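Local atomic coordinates of putative isomerase (Streptomyces coelicolor A3, PDB entry 2OQH), a protein that is a putative isomerase of the mandelate racemase/muconate lactonizing enzyme family that may dehydrate D-glucarate to 5-dehydro-4-deoxy-D-glucarate. Residues Y91-V102 with D270-A278; E301-L310 with Y327-L338. All blocks are in the same frame, centred on the assembly; numbering follows the deposited sequence.

Contact 1: residues Y91-V102 with D270-A278; sequences YLGYAAIAAVDV and DVYKWGGIA
A chi1 of -177° swings the Asp101 carboxylate away from its backbone N and out to Ile277, while Tyr91, turned the same way (chi1 -164°), lays its ring slantwise across Lys273. Asp101 OD2 accepts a nearly straight hydrogen bond from Ile277 N at 2.9 Å, met from above the carboxylate plane. OD2 is held directly at the start of helix 277-289, just past its N-cap, Gly276; OD1 is hydrogen-bonded to His79 NE2 of helix 75-81 and, through water, linked to Ala278 N. Between these ends the backbones meet, Ala98 CA and Gly275 CA lying 4.2 Å apart. Gly275 CA points its hydrogen at Tyr94 O over 3.4 Å, Ala98 CA approaches Gly275 O, and Ala98 CB rests on Val271 O. Gly275 has positive phi, and a CB there would crowd the Tyr94 ring. Tyr91 CE1 lies near Lys273 CA and CB, the ring edge meets Tyr272 O, and Tyr91 OH comes to 3.5 Å from Lys273 CE; Lys273 NZ hydrogen-bonds Asn246 O. One water links Tyr91 OH to Asp270 OD2. Helix 85-112 of the N-terminal capping domain is pressed against the turn after barrel strand 266-269, with helix 75-81 packed on Ile97 and helix 303-315 touching Val102 and Tyr272.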
# COMPACT_ATOMS: atom_id res chain seq x y z
N TYR A 91 6.45 -5.74 11.75
CA TYR A 91 5.73 -5.61 10.49
C TYR A 91 5.00 -6.90 10.09
O TYR A 91 3.81 -6.87 9.75
CB TYR A 91 6.73 -5.21 9.40
CG TYR A 91 6.18 -4.66 8.11
CD1 TYR A 91 4.81 -4.69 7.81
CD2 TYR A 91 7.03 -4.10 7.17
CE1 TYR A 91 4.32 -4.17 6.60
CE2 TYR A 91 6.56 -3.58 5.96
CZ TYR A 91 5.21 -3.61 5.68
OH TYR A 91 4.75 -3.07 4.49
N LEU A 92 5.69 -8.04 10.14
CA LEU A 92 5.06 -9.29 9.75
C LEU A 92 3.87 -9.61 10.65
O LEU A 92 2.92 -10.26 10.21
CB LEU A 92 6.06 -10.46 9.78
CG LEU A 92 7.33 -10.32 8.93
CD1 LEU A 92 7.97 -11.70 8.76
CD2 LEU A 92 6.98 -9.73 7.56
N GLY A 93 3.92 -9.14 11.90
CA GLY A 93 2.81 -9.37 12.81
C GLY A 93 1.57 -8.63 12.33
O GLY A 93 0.48 -9.20 12.25
N TYR A 94 1.73 -7.34 12.02
CA TYR A 94 0.61 -6.55 11.53
C TYR A 94 0.08 -7.14 10.23
O TYR A 94 -1.13 -7.21 10.03
CB TYR A 94 1.05 -5.10 11.27
CG TYR A 94 1.21 -4.26 12.52
CD1 TYR A 94 0.11 -3.92 13.31
CD2 TYR A 94 2.46 -3.80 12.91
CE1 TYR A 94 0.26 -3.13 14.46
CE2 TYR A 94 2.62 -3.01 14.05
CZ TYR A 94 1.52 -2.68 14.82
OH TYR A 94 1.70 -1.91 15.96
N ALA A 95 0.99 -7.57 9.36
CA ALA A 95 0.61 -8.15 8.07
C ALA A 95 -0.17 -9.46 8.22
O ALA A 95 -1.08 -9.73 7.44
CB ALA A 95 1.86 -8.38 7.22
N ALA A 96 0.20 -10.28 9.20
CA ALA A 96 -0.49 -11.55 9.43
C ALA A 96 -1.91 -11.22 9.90
O ALA A 96 -2.89 -11.76 9.39
CB ALA A 96 0.23 -12.37 10.48
N ILE A 97 -1.99 -10.32 10.87
CA ILE A 97 -3.27 -9.88 11.42
C ILE A 97 -4.14 -9.28 10.31
O ILE A 97 -5.33 -9.59 10.22
CB ILE A 97 -3.05 -8.84 12.54
CG1 ILE A 97 -2.44 -9.54 13.76
CG2 ILE A 97 -4.36 -8.13 12.88
CD1 ILE A 97 -2.06 -8.62 14.90
N ALA A 98 -3.55 -8.44 9.47
CA ALA A 98 -4.30 -7.81 8.38
C ALA A 98 -4.98 -8.82 7.44
O ALA A 98 -6.11 -8.62 7.02
CB ALA A 98 -3.37 -6.89 7.58
N ALA A 99 -4.27 -9.90 7.11
CA ALA A 99 -4.81 -10.94 6.23
C ALA A 99 -6.11 -11.50 6.81
O ALA A 99 -7.10 -11.66 6.10
CB ALA A 99 -3.78 -12.06 6.07
N VAL A 100 -6.09 -11.80 8.11
CA VAL A 100 -7.26 -12.32 8.80
C VAL A 100 -8.34 -11.25 8.87
O VAL A 100 -9.53 -11.54 8.73
CB VAL A 100 -6.90 -12.78 10.23
CG1 VAL A 100 -8.14 -13.28 10.96
CG2 VAL A 100 -5.84 -13.88 10.17
N ASP A 101 -7.91 -10.01 9.09
CA ASP A 101 -8.83 -8.88 9.19
C ASP A 101 -9.62 -8.75 7.89
O ASP A 101 -10.84 -8.64 7.91
CB ASP A 101 -8.06 -7.59 9.44
CG ASP A 101 -8.97 -6.39 9.63
OD1 ASP A 101 -9.42 -6.14 10.77
OD2 ASP A 101 -9.26 -5.70 8.63
N VAL A 102 -8.90 -8.76 6.77
CA VAL A 102 -9.52 -8.65 5.46
C VAL A 102 -10.46 -9.81 5.17
O VAL A 102 -11.57 -9.61 4.68
CB VAL A 102 -8.44 -8.58 4.36
CG1 VAL A 102 -9.09 -8.54 2.98
CG2 VAL A 102 -7.57 -7.34 4.56
N ASP A 270 -1.88 1.88 4.82
CA ASP A 270 -1.57 0.56 4.26
C ASP A 270 -2.14 -0.47 5.22
O ASP A 270 -1.63 -0.67 6.32
CB ASP A 270 -0.06 0.36 4.11
CG ASP A 270 0.30 -1.01 3.56
OD1 ASP A 270 -0.61 -1.85 3.36
OD2 ASP A 270 1.50 -1.26 3.33
N VAL A 271 -3.22 -1.10 4.79
CA VAL A 271 -3.90 -2.10 5.60
C VAL A 271 -2.97 -3.18 6.12
O VAL A 271 -3.07 -3.60 7.27
CB VAL A 271 -5.04 -2.76 4.80
CG1 VAL A 271 -5.58 -3.98 5.54
CG2 VAL A 271 -6.14 -1.75 4.56
N TYR A 272 -2.06 -3.62 5.27
CA TYR A 272 -1.15 -4.69 5.61
C TYR A 272 -0.05 -4.25 6.55
O TYR A 272 0.56 -5.08 7.23
CB TYR A 272 -0.62 -5.29 4.31
CG TYR A 272 -1.80 -5.60 3.42
CD1 TYR A 272 -2.69 -6.61 3.78
CD2 TYR A 272 -2.13 -4.77 2.36
CE1 TYR A 272 -3.90 -6.77 3.11
CE2 TYR A 272 -3.35 -4.93 1.67
CZ TYR A 272 -4.23 -5.93 2.06
OH TYR A 272 -5.45 -6.07 1.44
N LYS A 273 0.20 -2.95 6.61
CA LYS A 273 1.22 -2.42 7.50
C LYS A 273 0.61 -2.05 8.86
O LYS A 273 1.25 -2.20 9.90
CB LYS A 273 1.88 -1.20 6.85
CG LYS A 273 3.02 -0.57 7.64
CD LYS A 273 3.65 0.61 6.88
CE LYS A 273 4.58 0.15 5.77
NZ LYS A 273 6.01 0.25 6.17
N TRP A 274 -0.64 -1.59 8.84
CA TRP A 274 -1.36 -1.18 10.05
C TRP A 274 -2.25 -2.24 10.70
O TRP A 274 -2.90 -1.98 11.71
CB TRP A 274 -2.16 0.09 9.74
CG TRP A 274 -1.26 1.28 9.50
CD1 TRP A 274 -0.41 1.45 8.45
CD2 TRP A 274 -1.07 2.40 10.36
NE1 TRP A 274 0.31 2.61 8.61
CE2 TRP A 274 -0.08 3.22 9.78
CE3 TRP A 274 -1.64 2.80 11.58
CZ2 TRP A 274 0.37 4.41 10.37
CZ3 TRP A 274 -1.20 3.99 12.17
CH2 TRP A 274 -0.21 4.78 11.57
N GLY A 275 -2.30 -3.43 10.10
CA GLY A 275 -3.07 -4.51 10.68
C GLY A 275 -4.54 -4.68 10.33
O GLY A 275 -5.16 -5.63 10.80
N GLY A 276 -5.10 -3.79 9.52
CA GLY A 276 -6.51 -3.96 9.19
C GLY A 276 -7.19 -2.78 8.53
O GLY A 276 -6.62 -1.70 8.37
N ILE A 277 -8.44 -3.00 8.15
CA ILE A 277 -9.25 -2.00 7.49
C ILE A 277 -9.73 -0.89 8.42
O ILE A 277 -9.63 0.29 8.09
CB ILE A 277 -10.46 -2.65 6.80
CG1 ILE A 277 -9.96 -3.47 5.60
CG2 ILE A 277 -11.49 -1.60 6.39
CD1 ILE A 277 -11.04 -4.16 4.82
N ALA A 278 -10.23 -1.27 9.59
CA ALA A 278 -10.70 -0.28 10.55
C ALA A 278 -9.55 0.64 10.98
O ALA A 278 -9.74 1.84 11.11
CB ALA A 278 -11.30 -0.97 11.78
O HOH W 1 2.57 -3.52 2.84
O HOH W 2 -10.80 -3.88 10.87

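Contact 2: residues E301-L310 with Y327-L338; sequences ELGIATAAHL and YYLHADDIIEPL
Asp333 meets Leu302 and Gly303 at the start of helix 303-315, which follows barrel strand 293-296; its own loop follows strand 323-324 of the same barrel. From CB, a chi1 of -154° turns the carboxylate away from the backbone N, bringing Asp333 CG to 3.8 Å from Gly303 N. Beyond it the oxygens divide the work. Asp333 OD2 accepts from Gly303 N at 2.7 Å through its syn lone pair and also touches Leu302 CB; OD1 takes Ile334 N on its anti side and a water that in turn accepts from Ile304 N. Without the carboxylate, as with an alanine here, Gly303 N would probably lose its acceptor, and Ile334 N and the bridging water their partner. Gly303 is covered by Ile335 CD1, 3.4 Å from Gly303 C, and a side chain at this glycine would clash with Ile335 and Asp333. One helical turn on, Leu338 CD1 presses on Thr306 CG2 at 3.4 Å, tighter than usual, and reaches Leu310 CD1 tip to tip. The Tyr327 ring lies between His330 CD2 and Leu338 CD1, its OH accepting from Leu338 N. Carboxylate bonding to first-turn amides, one direct and one through water, implies that the negative charge probably interacts favourably with the helix dipole.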
# COMPACT_ATOMS: atom_id res chain seq x y z
N GLU A 301 0.82 -5.71 -3.26
CA GLU A 301 -0.51 -6.31 -3.25
C GLU A 301 -0.95 -6.82 -4.61
O GLU A 301 -0.69 -6.19 -5.63
CB GLU A 301 -1.57 -5.29 -2.79
CG GLU A 301 -1.42 -4.80 -1.37
CD GLU A 301 -0.24 -3.89 -1.21
OE1 GLU A 301 -0.05 -3.01 -2.07
OE2 GLU A 301 0.50 -4.05 -0.21
N LEU A 302 -1.61 -7.97 -4.62
CA LEU A 302 -2.14 -8.54 -5.86
C LEU A 302 -3.65 -8.25 -5.84
O LEU A 302 -4.10 -7.32 -5.17
CB LEU A 302 -1.85 -10.04 -5.95
CG LEU A 302 -0.37 -10.42 -6.06
CD1 LEU A 302 -0.23 -11.94 -6.03
CD2 LEU A 302 0.25 -9.85 -7.34
N GLY A 303 -4.42 -9.05 -6.57
CA GLY A 303 -5.86 -8.82 -6.65
C GLY A 303 -6.69 -8.72 -5.38
O GLY A 303 -7.44 -7.76 -5.20
N ILE A 304 -6.59 -9.71 -4.51
CA ILE A 304 -7.37 -9.69 -3.27
C ILE A 304 -6.98 -8.48 -2.41
O ILE A 304 -7.84 -7.71 -1.99
CB ILE A 304 -7.18 -10.99 -2.47
CG1 ILE A 304 -7.65 -12.18 -3.31
CG2 ILE A 304 -7.97 -10.93 -1.17
CD1 ILE A 304 -7.38 -13.54 -2.67
N ALA A 305 -5.68 -8.31 -2.17
CA ALA A 305 -5.19 -7.20 -1.35
C ALA A 305 -5.58 -5.86 -1.96
O ALA A 305 -6.07 -4.97 -1.25
CB ALA A 305 -3.68 -7.30 -1.20
N THR A 306 -5.37 -5.70 -3.26
CA THR A 306 -5.71 -4.46 -3.94
C THR A 306 -7.20 -4.18 -3.81
O THR A 306 -7.61 -3.03 -3.66
CB THR A 306 -5.34 -4.52 -5.44
OG1 THR A 306 -3.92 -4.65 -5.58
CG2 THR A 306 -5.79 -3.25 -6.15
N ALA A 307 -8.01 -5.23 -3.87
CA ALA A 307 -9.46 -5.09 -3.75
C ALA A 307 -9.83 -4.48 -2.39
O ALA A 307 -10.69 -3.61 -2.30
CB ALA A 307 -10.13 -6.46 -3.91
N ALA A 308 -9.16 -4.93 -1.34
CA ALA A 308 -9.41 -4.41 0.00
C ALA A 308 -9.05 -2.92 0.03
O ALA A 308 -9.79 -2.10 0.58
CB ALA A 308 -8.59 -5.18 1.02
N HIS A 309 -7.91 -2.57 -0.56
CA HIS A 309 -7.47 -1.18 -0.60
C HIS A 309 -8.44 -0.29 -1.38
O HIS A 309 -8.72 0.84 -0.97
CB HIS A 309 -6.07 -1.09 -1.21
CG HIS A 309 -4.97 -1.24 -0.21
ND1 HIS A 309 -5.20 -1.26 1.15
CD2 HIS A 309 -3.63 -1.32 -0.37
CE1 HIS A 309 -4.04 -1.34 1.78
NE2 HIS A 309 -3.08 -1.38 0.88
N LEU A 310 -8.96 -0.81 -2.49
CA LEU A 310 -9.89 -0.07 -3.32
C LEU A 310 -11.17 0.26 -2.55
O LEU A 310 -11.74 1.33 -2.74
CB LEU A 310 -10.23 -0.86 -4.59
CG LEU A 310 -9.03 -1.02 -5.53
CD1 LEU A 310 -9.36 -1.99 -6.67
CD2 LEU A 310 -8.67 0.35 -6.07
N TYR A 327 0.13 -2.93 -8.79
CA TYR A 327 -0.85 -3.84 -9.40
C TYR A 327 -0.73 -3.91 -10.92
O TYR A 327 -1.16 -4.89 -11.52
CB TYR A 327 -2.28 -3.43 -9.03
CG TYR A 327 -3.33 -4.41 -9.54
CD1 TYR A 327 -3.39 -5.71 -9.03
CD2 TYR A 327 -4.22 -4.05 -10.55
CE1 TYR A 327 -4.32 -6.64 -9.53
CE2 TYR A 327 -5.15 -4.98 -11.06
CZ TYR A 327 -5.20 -6.27 -10.54
OH TYR A 327 -6.10 -7.20 -11.03
N TYR A 328 -0.16 -2.88 -11.55
CA TYR A 328 -0.04 -2.93 -13.00
C TYR A 328 1.04 -3.91 -13.45
O TYR A 328 1.23 -4.13 -14.64
CB TYR A 328 0.23 -1.53 -13.58
CG TYR A 328 1.48 -0.83 -13.11
CD1 TYR A 328 2.75 -1.21 -13.57
CD2 TYR A 328 1.40 0.23 -12.20
CE1 TYR A 328 3.90 -0.54 -13.14
CE2 TYR A 328 2.55 0.90 -11.77
CZ TYR A 328 3.79 0.52 -12.24
OH TYR A 328 4.91 1.22 -11.82
N LEU A 329 1.73 -4.51 -12.48
CA LEU A 329 2.78 -5.49 -12.76
C LEU A 329 2.26 -6.91 -12.64
O LEU A 329 3.01 -7.87 -12.76
CB LEU A 329 3.93 -5.33 -11.77
CG LEU A 329 4.72 -4.02 -11.77
CD1 LEU A 329 5.74 -4.07 -10.64
CD2 LEU A 329 5.39 -3.83 -13.12
N HIS A 330 0.96 -7.04 -12.39
CA HIS A 330 0.38 -8.36 -12.21
C HIS A 330 0.18 -9.12 -13.51
O HIS A 330 -0.11 -8.54 -14.56
CB HIS A 330 -0.98 -8.24 -11.49
CG HIS A 330 -2.15 -8.10 -12.41
ND1 HIS A 330 -2.76 -9.18 -13.01
CD2 HIS A 330 -2.81 -7.01 -12.85
CE1 HIS A 330 -3.75 -8.76 -13.77
NE2 HIS A 330 -3.80 -7.45 -13.69
N ALA A 331 0.39 -10.43 -13.42
CA ALA A 331 0.20 -11.32 -14.54
C ALA A 331 -0.96 -12.20 -14.07
O ALA A 331 -2.06 -11.69 -13.81
CB ALA A 331 1.45 -12.16 -14.80
N ASP A 332 -0.72 -13.49 -13.91
CA ASP A 332 -1.76 -14.41 -13.46
C ASP A 332 -2.00 -14.22 -11.96
O ASP A 332 -1.06 -13.94 -11.21
CB ASP A 332 -1.35 -15.85 -13.79
CG ASP A 332 -2.52 -16.81 -13.75
OD1 ASP A 332 -3.65 -16.39 -14.06
OD2 ASP A 332 -2.30 -18.00 -13.43
N ASP A 333 -3.25 -14.36 -11.53
CA ASP A 333 -3.61 -14.18 -10.13
C ASP A 333 -4.64 -15.24 -9.76
O ASP A 333 -5.21 -15.89 -10.65
CB ASP A 333 -4.22 -12.79 -9.92
CG ASP A 333 -4.06 -12.27 -8.50
OD1 ASP A 333 -3.92 -13.10 -7.57
OD2 ASP A 333 -4.08 -11.03 -8.31
N ILE A 334 -4.91 -15.42 -8.47
CA ILE A 334 -5.88 -16.42 -8.08
C ILE A 334 -7.31 -15.89 -8.12
O ILE A 334 -8.24 -16.55 -7.67
CB ILE A 334 -5.57 -17.01 -6.69
CG1 ILE A 334 -5.54 -15.91 -5.63
CG2 ILE A 334 -4.23 -17.71 -6.73
CD1 ILE A 334 -5.19 -16.45 -4.26
N ILE A 335 -7.48 -14.69 -8.66
CA ILE A 335 -8.82 -14.13 -8.80
C ILE A 335 -8.92 -13.49 -10.17
O ILE A 335 -7.93 -13.42 -10.90
CB ILE A 335 -9.15 -13.06 -7.72
CG1 ILE A 335 -8.44 -11.74 -8.03
CG2 ILE A 335 -8.73 -13.55 -6.35
CD1 ILE A 335 -8.95 -10.56 -7.22
N GLU A 336 -10.11 -13.03 -10.52
CA GLU A 336 -10.31 -12.38 -11.81
C GLU A 336 -9.64 -11.01 -11.78
O GLU A 336 -9.73 -10.28 -10.78
CB GLU A 336 -11.80 -12.24 -12.09
CG GLU A 336 -12.48 -13.57 -12.37
CD GLU A 336 -12.22 -14.05 -13.79
OE1 GLU A 336 -12.84 -13.48 -14.72
OE2 GLU A 336 -11.40 -14.98 -13.98
N PRO A 337 -8.97 -10.62 -12.88
CA PRO A 337 -8.31 -9.32 -12.93
C PRO A 337 -9.22 -8.13 -12.59
O PRO A 337 -10.40 -8.10 -12.96
CB PRO A 337 -7.81 -9.24 -14.38
CG PRO A 337 -7.56 -10.68 -14.73
CD PRO A 337 -8.78 -11.36 -14.14
N LEU A 338 -8.67 -7.16 -11.86
CA LEU A 338 -9.41 -5.97 -11.49
C LEU A 338 -9.39 -5.05 -12.71
O LEU A 338 -8.51 -5.16 -13.56
CB LEU A 338 -8.74 -5.28 -10.31
CG LEU A 338 -8.62 -6.11 -9.03
CD1 LEU A 338 -7.80 -5.33 -8.01
CD2 LEU A 338 -10.00 -6.44 -8.49
O HOH W 3 -4.79 -12.17 -5.09

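From the N terminus, the chain first forms the antiparallel three-stranded sheet and helix 85-112, then runs through most of the barrel before contact 1 closes a loop of 167 intervening residues. Contact 2 opens only afterwards, spanning just 16 residues between its segments, so the two are in series, without nesting or crossing. Contact 1 ties the N-terminal domain to the C-terminal barrel, whereas contact 2 is internal to the barrel domain, joining helix 303-315 to the loop between strands 323-324 and 340-341. Their centres lie about 17 Å apart, yet they touch: Tyr272 OH probably hydrogen-bonds Ala305 O at 3.0 Å, and His309 packs against Val271.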